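Long-range contacts in pollen receptor-like kinase 3 (Arabidopsis thaliana, PDB 5WLS), which probably perceives extracellular signals in pollen through a leucine-rich-repeat ectodomain that resembles the SERK co-receptors, and relays them through an intracellular kinase: residues R69-D74 with P89-L94; K117-D122 with E141-Q146. All blocks are in the same frame, centred on the assembly; numbering follows the deposited sequence.

Contact 1. Residues R69-D74 with P89-L94; sequences RTIRLD and PGLKSL
The guanidinium of Arg69 meets Gly90, whose CA approaches it obliquely and lies 3.6 Å from NH1 of Arg69. Glycine suits this place, since a CB here would point toward Arg69 and probably crowd NH1 in its present position. The arginine chain bends at chi2 (-95°), which brings CD to 3.1 Å from Gly90 O, while CE of Lys92 packs 3.8 Å from Arg69 CB; the two long chains touch through their methylenes and keep their like charges apart. Arg69 O accepts from both Lys92 N, at 2.7 Å, and Ser93 N, at 3.3 Å. Two residues on, Ile71 N bonds to Ser93 O at 2.9 Å. Thr70 and Ser93 share one face of this parallel pairing, CG2 of Thr70 resting 3.6 Å from Ser93 CB; small side chains suit the close spacing of neighbouring strands, Thr70 staying partly exposed and Ser93 buried. The other face is apolar: CD1 of Ile71 meets CD1 of Leu91 at 3.8 Å, the two side chains crossing at about a right angle. The chemistry is that of successive leucine-rich-repeat turns: backbone bonds set the register, and branched aliphatic side chains fill the interior of the solenoid.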
ATOM      1  N   ARG A  69      -2.321   8.581   9.740  1.00 46.90           N
ATOM      2  CA  ARG A  69      -2.694   7.179   9.752  1.00 40.40           C
ATOM      3  C   ARG A  69      -3.048   6.630   8.387  1.00 44.46           C
ATOM      4  O   ARG A  69      -2.985   5.408   8.207  1.00 42.77           O
ATOM      5  CB  ARG A  69      -3.892   6.949  10.686  1.00 46.54           C
ATOM      6  CG  ARG A  69      -3.704   7.427  12.118  1.00 65.49           C
ATOM      7  CD  ARG A  69      -3.240   6.285  13.002  1.00 78.03           C
ATOM      8  NE  ARG A  69      -3.005   6.697  14.382  1.00 90.68           N
ATOM      9  CZ  ARG A  69      -1.881   7.258  14.814  1.00 97.54           C
ATOM     10  NH1 ARG A  69      -0.882   7.480  13.971  1.00 95.77           N
ATOM     11  NH2 ARG A  69      -1.756   7.596  16.090  1.00100.82           N
ATOM     12  N   THR A  70      -3.410   7.470   7.418  1.00 37.54           N
ATOM     13  CA  THR A  70      -3.849   6.952   6.129  1.00 40.80           C
ATOM     14  C   THR A  70      -3.221   7.751   4.999  1.00 46.21           C
ATOM     15  O   THR A  70      -3.220   8.986   5.025  1.00 41.78           O
ATOM     16  CB  THR A  70      -5.380   6.979   6.000  1.00 40.88           C
ATOM     17  OG1 THR A  70      -5.862   8.308   6.228  1.00 42.88           O
ATOM     18  CG2 THR A  70      -6.022   6.033   7.006  1.00 48.86           C
ATOM     19  N   ILE A  71      -2.695   7.032   4.011  1.00 35.68           N
ATOM     20  CA  ILE A  71      -2.152   7.613   2.791  1.00 45.01           C
ATOM     21  C   ILE A  71      -2.845   6.949   1.611  1.00 42.28           C
ATOM     22  O   ILE A  71      -2.885   5.716   1.525  1.00 46.15           O
ATOM     23  CB  ILE A  71      -0.625   7.428   2.696  1.00 44.78           C
ATOM     24  CG1 ILE A  71       0.086   8.282   3.748  1.00 49.96           C
ATOM     25  CG2 ILE A  71      -0.127   7.768   1.294  1.00 41.19           C
ATOM     26  CD1 ILE A  71       1.542   7.920   3.948  1.00 54.41           C
ATOM     27  N   ARG A  72      -3.388   7.763   0.704  1.00 35.47           N
ATOM     28  CA  ARG A  72      -4.073   7.271  -0.490  1.00 45.14           C
ATOM     29  C   ARG A  72      -3.658   8.155  -1.663  1.00 44.86           C
ATOM     30  O   ARG A  72      -4.115   9.296  -1.790  1.00 45.61           O
ATOM     31  CB  ARG A  72      -5.586   7.250  -0.298  1.00 45.45           C
ATOM     32  CG  ARG A  72      -6.385   7.140  -1.590  1.00 48.25           C
ATOM     33  CD  ARG A  72      -7.876   7.022  -1.318  1.00 35.78           C
ATOM     34  NE  ARG A  72      -8.554   6.210  -2.324  1.00 47.98           N
ATOM     35  CZ  ARG A  72      -9.803   5.769  -2.213  1.00 53.01           C
ATOM     36  NH1 ARG A  72     -10.513   6.063  -1.134  1.00 53.03           N
ATOM     37  NH2 ARG A  72     -10.344   5.041  -3.179  1.00 50.45           N
ATOM     38  N   LEU A  73      -2.786   7.622  -2.513  1.00 42.53           N
ATOM     39  CA  LEU A  73      -2.212   8.340  -3.645  1.00 42.81           C
ATOM     40  C   LEU A  73      -2.571   7.651  -4.953  1.00 43.13           C
ATOM     41  O   LEU A  73      -1.739   7.520  -5.853  1.00 33.92           O
ATOM     42  CB  LEU A  73      -0.698   8.452  -3.494  1.00 34.23           C
ATOM     43  CG  LEU A  73      -0.218   9.093  -2.191  1.00 43.37           C
ATOM     44  CD1 LEU A  73       1.263   8.905  -2.001  1.00 39.36           C
ATOM     45  CD2 LEU A  73      -0.549  10.563  -2.210  1.00 39.38           C
ATOM     46  N   ASP A  74      -3.824   7.209  -5.066  1.00 34.21           N
ATOM     47  CA  ASP A  74      -4.235   6.385  -6.196  1.00 35.72           C
ATOM     48  C   ASP A  74      -4.154   7.131  -7.523  1.00 37.98           C
ATOM     49  O   ASP A  74      -4.313   8.351  -7.595  1.00 40.55           O
ATOM     50  CB  ASP A  74      -5.668   5.888  -5.989  1.00 34.29           C
ATOM     51  CG  ASP A  74      -5.794   4.944  -4.807  1.00 44.77           C
ATOM     52  OD1 ASP A  74      -4.794   4.274  -4.470  1.00 45.58           O
ATOM     53  OD2 ASP A  74      -6.894   4.863  -4.211  1.00 52.55           O
ATOM     54  N   PRO A  89       5.078   5.073  11.918  1.00 71.96           N
ATOM     55  CA  PRO A  89       4.736   3.973  12.834  1.00 72.01           C
ATOM     56  C   PRO A  89       3.246   3.702  13.019  1.00 62.37           C
ATOM     57  O   PRO A  89       2.855   2.552  13.239  1.00 61.72           O
ATOM     58  CB  PRO A  89       5.385   4.418  14.153  1.00 79.38           C
ATOM     59  CG  PRO A  89       5.430   5.914  14.071  1.00 75.32           C
ATOM     60  CD  PRO A  89       5.661   6.234  12.620  1.00 72.70           C
ATOM     61  N   GLY A  90       2.405   4.725  12.928  1.00 54.43           N
ATOM     62  CA  GLY A  90       0.981   4.540  13.130  1.00 55.37           C
ATOM     63  C   GLY A  90       0.196   4.351  11.851  1.00 60.16           C
ATOM     64  O   GLY A  90      -1.024   4.524  11.850  1.00 66.54           O
ATOM     65  N   LEU A  91       0.865   4.007  10.756  1.00 52.17           N
ATOM     66  CA  LEU A  91       0.162   3.936   9.485  1.00 44.01           C
ATOM     67  C   LEU A  91      -0.784   2.746   9.487  1.00 45.01           C
ATOM     68  O   LEU A  91      -0.399   1.629   9.850  1.00 42.05           O
ATOM     69  CB  LEU A  91       1.157   3.829   8.330  1.00 47.76           C
ATOM     70  CG  LEU A  91       0.573   4.073   6.938  1.00 52.53           C
ATOM     71  CD1 LEU A  91       0.402   5.561   6.706  1.00 50.35           C
ATOM     72  CD2 LEU A  91       1.493   3.500   5.873  1.00 60.03           C
ATOM     73  N   LYS A  92      -2.033   2.993   9.095  1.00 40.38           N
ATOM     74  CA  LYS A  92      -3.056   1.960   9.051  1.00 45.35           C
ATOM     75  C   LYS A  92      -3.474   1.597   7.637  1.00 49.36           C
ATOM     76  O   LYS A  92      -3.881   0.458   7.400  1.00 43.75           O
ATOM     77  CB  LYS A  92      -4.303   2.383   9.845  1.00 48.38           C
ATOM     78  CG  LYS A  92      -4.045   2.726  11.314  1.00 57.99           C
ATOM     79  CD  LYS A  92      -5.342   3.029  12.073  1.00 61.08           C
ATOM     80  CE  LYS A  92      -6.223   4.057  11.385  1.00 70.94           C
ATOM     81  NZ  LYS A  92      -7.480   4.276  12.161  1.00 73.08           N
ATOM     82  N   SER A  93      -3.376   2.536   6.696  1.00 49.83           N
ATOM     83  CA  SER A  93      -3.913   2.361   5.352  1.00 47.66           C
ATOM     84  C   SER A  93      -2.927   2.928   4.343  1.00 42.57           C
ATOM     85  O   SER A  93      -2.641   4.130   4.356  1.00 35.30           O
ATOM     86  CB  SER A  93      -5.274   3.045   5.220  1.00 51.24           C
ATOM     87  OG  SER A  93      -5.689   3.109   3.869  1.00 57.26           O
ATOM     88  N   LEU A  94      -2.415   2.061   3.472  1.00 34.87           N
ATOM     89  CA  LEU A  94      -1.453   2.425   2.433  1.00 33.34           C
ATOM     90  C   LEU A  94      -2.064   2.072   1.079  1.00 43.53           C
ATOM     91  O   LEU A  94      -2.026   0.912   0.654  1.00 32.76           O
ATOM     92  CB  LEU A  94      -0.119   1.715   2.645  1.00 33.98           C
ATOM     93  CG  LEU A  94       0.963   2.013   1.608  1.00 41.52           C
ATOM     94  CD1 LEU A  94       1.244   3.505   1.546  1.00 40.46           C
ATOM     95  CD2 LEU A  94       2.233   1.252   1.948  1.00 35.17           C
TER

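Contact 2. Residues K117-D122 with E141-Q146; sequences KRVFLD and EELHMQ
Phe120 and His144 lead the aromatic contacts. In both, CG is anti to the carbonyl carbon (chi1 -68° and -67°), and the side chains leave their strands the same way. The ring planes are inclined at 48°, with centroids 4.3 Å apart, and ND1 of His144 lies over one face of Phe120, 3.2 Å from its CE1. At the edge of the same ring, OE2 of Glu142 comes within 3.6 Å of Phe120 CZ, where slightly positive ring hydrogens suit a carboxylate. An alanine in place of Phe120 would probably open a gap beside the imidazole and leave it freer to tilt, though Ser166 would still hold NE2 of His144.

Charges meet more loosely. Arg118 NE is 3.9 Å from OE2 of Glu142, a long salt bridge with the oxygen over the guanidinium face and no N-H pointing at it. Lys117 and Glu141 run alongside one another without pairing closely.

On the opposite, apolar face, Val119 CB packs 3.8 Å from CD1 of Leu143.

Backbone bonds join the strands: Lys117 O accepts from Glu141 N and Glu142 N, Val119 N bonds to Glu142 O, Val119 O accepts from His144 N, and Leu121 N meets His144 O. Asn148 ND2 bridges Leu121 O and Met145 O, as consensus leucine-rich-repeat asparagines do. These bonds fix the parallel register, the ring pair and loosely paired charges cover one face, and Val119 and Leu143 face the interior.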
ATOM      1  N   LYS A 117      -3.651  -2.115   8.398  1.00 41.90           N
ATOM      2  CA  LYS A 117      -4.838  -2.915   8.127  1.00 48.96           C
ATOM      3  C   LYS A 117      -5.075  -3.120   6.639  1.00 52.87           C
ATOM      4  O   LYS A 117      -5.609  -4.153   6.226  1.00 53.94           O
ATOM      5  CB  LYS A 117      -6.072  -2.247   8.743  1.00 46.36           C
ATOM      6  CG  LYS A 117      -5.987  -2.085  10.241  1.00 52.68           C
ATOM      7  CD  LYS A 117      -7.316  -1.618  10.793  1.00 56.18           C
ATOM      8  CE  LYS A 117      -7.492  -2.052  12.237  1.00 67.10           C
ATOM      9  NZ  LYS A 117      -8.334  -1.081  12.985  1.00 71.78           N
ATOM     10  N   ARG A 118      -4.700  -2.142   5.835  1.00 43.61           N
ATOM     11  CA  ARG A 118      -4.982  -2.128   4.413  1.00 42.41           C
ATOM     12  C   ARG A 118      -3.752  -1.740   3.613  1.00 41.36           C
ATOM     13  O   ARG A 118      -3.115  -0.721   3.899  1.00 41.73           O
ATOM     14  CB  ARG A 118      -6.130  -1.188   4.084  1.00 53.15           C
ATOM     15  CG  ARG A 118      -7.600  -1.526   4.353  1.00 62.45           C
ATOM     16  CD  ARG A 118      -7.962  -0.091   4.071  1.00 60.15           C
ATOM     17  NE  ARG A 118      -8.353   0.023   2.681  1.00 79.92           N
ATOM     18  CZ  ARG A 118      -9.272   0.809   2.151  1.00 89.57           C
ATOM     19  NH1 ARG A 118      -9.952   1.690   2.868  1.00 86.05           N
ATOM     20  NH2 ARG A 118      -9.418   0.768   0.832  1.00102.61           N
ATOM     21  N   VAL A 119      -3.413  -2.577   2.634  1.00 31.38           N
ATOM     22  CA  VAL A 119      -2.284  -2.365   1.728  1.00 40.00           C
ATOM     23  C   VAL A 119      -2.768  -2.645   0.309  1.00 41.82           C
ATOM     24  O   VAL A 119      -3.006  -3.808  -0.053  1.00 40.49           O
ATOM     25  CB  VAL A 119      -1.091  -3.265   2.073  1.00 30.74           C
ATOM     26  CG1 VAL A 119      -0.000  -3.103   1.038  1.00 30.83           C
ATOM     27  CG2 VAL A 119      -0.572  -2.942   3.468  1.00 32.34           C
ATOM     28  N   PHE A 120      -2.929  -1.590  -0.488  1.00 33.76           N
ATOM     29  CA  PHE A 120      -3.314  -1.700  -1.890  1.00 38.35           C
ATOM     30  C   PHE A 120      -2.122  -1.244  -2.726  1.00 41.60           C
ATOM     31  O   PHE A 120      -1.804  -0.051  -2.765  1.00 43.63           O
ATOM     32  CB  PHE A 120      -4.557  -0.863  -2.198  1.00 35.05           C
ATOM     33  CG  PHE A 120      -5.829  -1.371  -1.553  1.00 37.17           C
ATOM     34  CD1 PHE A 120      -7.016  -1.388  -2.265  1.00 48.91           C
ATOM     35  CD2 PHE A 120      -5.843  -1.807  -0.238  1.00 49.80           C
ATOM     36  CE1 PHE A 120      -8.185  -1.843  -1.678  1.00 44.43           C
ATOM     37  CE2 PHE A 120      -7.004  -2.265   0.350  1.00 58.59           C
ATOM     38  CZ  PHE A 120      -8.178  -2.282  -0.372  1.00 44.93           C
ATOM     39  N   LEU A 121      -1.462  -2.195  -3.392  1.00 34.48           N
ATOM     40  CA  LEU A 121      -0.330  -1.904  -4.267  1.00 36.40           C
ATOM     41  C   LEU A 121      -0.612  -2.332  -5.701  1.00 38.55           C
ATOM     42  O   LEU A 121       0.320  -2.477  -6.498  1.00 30.54           O
ATOM     43  CB  LEU A 121       0.939  -2.581  -3.749  1.00 29.97           C
ATOM     44  CG  LEU A 121       1.363  -2.222  -2.325  1.00 40.47           C
ATOM     45  CD1 LEU A 121       2.674  -2.907  -1.955  1.00 35.74           C
ATOM     46  CD2 LEU A 121       1.474  -0.712  -2.163  1.00 40.29           C
ATOM     47  N   ASP A 122      -1.881  -2.550  -6.033  1.00 38.83           N
ATOM     48  CA  ASP A 122      -2.241  -3.148  -7.307  1.00 38.10           C
ATOM     49  C   ASP A 122      -1.820  -2.272  -8.482  1.00 37.51           C
ATOM     50  O   ASP A 122      -1.805  -1.041  -8.400  1.00 31.43           O
ATOM     51  CB  ASP A 122      -3.750  -3.389  -7.374  1.00 40.45           C
ATOM     52  CG  ASP A 122      -4.557  -2.146  -7.044  1.00 42.37           C
ATOM     53  OD1 ASP A 122      -4.168  -1.408  -6.114  1.00 49.05           O
ATOM     54  OD2 ASP A 122      -5.569  -1.895  -7.730  1.00 56.79           O
ATOM     55  N   GLU A 141      -5.922  -6.780   7.085  1.00 40.19           N
ATOM     56  CA  GLU A 141      -7.259  -7.199   6.690  1.00 46.58           C
ATOM     57  C   GLU A 141      -7.460  -7.231   5.183  1.00 48.88           C
ATOM     58  O   GLU A 141      -8.116  -8.147   4.675  1.00 47.61           O
ATOM     59  CB  GLU A 141      -8.301  -6.284   7.339  1.00 32.09           C
ATOM     60  CG  GLU A 141      -7.972  -5.978   8.795  1.00 40.52           C
ATOM     61  CD  GLU A 141      -8.975  -5.061   9.459  1.00 56.73           C
ATOM     62  OE1 GLU A 141      -8.875  -4.876  10.691  1.00 59.12           O
ATOM     63  OE2 GLU A 141      -9.880  -4.555   8.763  1.00 61.48           O
ATOM     64  N   GLU A 142      -6.893  -6.273   4.452  1.00 39.54           N
ATOM     65  CA  GLU A 142      -7.087  -6.174   3.010  1.00 40.87           C
ATOM     66  C   GLU A 142      -5.730  -6.005   2.340  1.00 43.06           C
ATOM     67  O   GLU A 142      -5.030  -5.015   2.586  1.00 47.09           O
ATOM     68  CB  GLU A 142      -8.009  -5.002   2.673  1.00 42.80           C
ATOM     69  CG  GLU A 142      -9.407  -5.179   3.236  1.00 53.87           C
ATOM     70  CD  GLU A 142     -10.155  -3.871   3.350  1.00 61.89           C
ATOM     71  OE1 GLU A 142     -10.488  -3.478   4.488  1.00 65.19           O
ATOM     72  OE2 GLU A 142     -10.406  -3.236   2.303  1.00 67.35           O
ATOM     73  N   LEU A 143      -5.372  -6.957   1.477  1.00 30.73           N
ATOM     74  CA  LEU A 143      -4.106  -6.915   0.751  1.00 44.23           C
ATOM     75  C   LEU A 143      -4.393  -7.124  -0.726  1.00 46.71           C
ATOM     76  O   LEU A 143      -4.778  -8.222  -1.140  1.00 41.21           O
ATOM     77  CB  LEU A 143      -3.127  -7.964   1.275  1.00 37.77           C
ATOM     78  CG  LEU A 143      -1.824  -8.067   0.481  1.00 44.09           C
ATOM     79  CD1 LEU A 143      -1.044  -6.759   0.553  1.00 43.24           C
ATOM     80  CD2 LEU A 143      -0.961  -9.225   0.969  1.00 30.05           C
ATOM     81  N   HIS A 144      -4.210  -6.072  -1.518  1.00 40.28           N
ATOM     82  CA  HIS A 144      -4.459  -6.126  -2.952  1.00 43.16           C
ATOM     83  C   HIS A 144      -3.160  -5.825  -3.682  1.00 39.55           C
ATOM     84  O   HIS A 144      -2.622  -4.717  -3.574  1.00 30.11           O
ATOM     85  CB  HIS A 144      -5.565  -5.146  -3.356  1.00 45.21           C
ATOM     86  CG  HIS A 144      -6.915  -5.506  -2.813  1.00 45.62           C
ATOM     87  ND1 HIS A 144      -8.027  -4.711  -2.991  1.00 49.24           N
ATOM     88  CD2 HIS A 144      -7.331  -6.577  -2.096  1.00 51.60           C
ATOM     89  CE1 HIS A 144      -9.069  -5.276  -2.408  1.00 50.49           C
ATOM     90  NE2 HIS A 144      -8.673  -6.410  -1.857  1.00 48.86           N
ATOM     91  N   MET A 145      -2.663  -6.815  -4.428  1.00 32.89           N
ATOM     92  CA  MET A 145      -1.374  -6.730  -5.104  1.00 35.10           C
ATOM     93  C   MET A 145      -1.492  -7.134  -6.567  1.00 33.47           C
ATOM     94  O   MET A 145      -0.473  -7.393  -7.215  1.00 32.94           O
ATOM     95  CB  MET A 145      -0.329  -7.612  -4.415  1.00 32.11           C
ATOM     96  CG  MET A 145      -0.078  -7.296  -2.951  1.00 51.34           C
ATOM     97  SD  MET A 145       1.212  -8.348  -2.261  1.00 63.41           S
ATOM     98  CE  MET A 145       2.616  -7.239  -2.334  1.00 50.36           C
ATOM     99  N   GLN A 146      -2.711  -7.214  -7.090  1.00 29.95           N
ATOM    100  CA  GLN A 146      -2.914  -7.730  -8.434  1.00 30.38           C
ATOM    101  C   GLN A 146      -2.278  -6.820  -9.479  1.00 30.80           C
ATOM    102  O   GLN A 146      -2.113  -5.617  -9.271  1.00 30.86           O
ATOM    103  CB  GLN A 146      -4.408  -7.889  -8.729  1.00 30.84           C
ATOM    104  CG  GLN A 146      -5.157  -6.584  -8.931  1.00 31.32           C
ATOM    105  CD  GLN A 146      -5.747  -6.048  -7.646  1.00 40.08           C
ATOM    106  OE1 GLN A 146      -5.284  -6.377  -6.554  1.00 36.75           O
ATOM    107  NE2 GLN A 146      -6.768  -5.210  -7.768  1.00 31.71           N
TER

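In the fold
Both contacts join neighbouring strands of one sheet in the leucine-rich-repeat solenoid, and the two follow one another along the chain, their centres about 11 Å apart. Strands 93-95 and 118-120 lie side by side between them, probably hydrogen-bonded from Lys92 O to Lys117 N and from Leu94 O to Phe120 N. Both are partly buried, with the aliphatic side turned inward and the other side mostly partly exposed. Contact 1 is the smaller, and its like charges, Arg69 and Lys92, touch only through methylenes. Contact 2 has a fuller strand register, opposite charges and a ring pair; the side chain of Asp122, hydrogen-bonded to Ser97, lies near a sugar of a glycan attached to the protein.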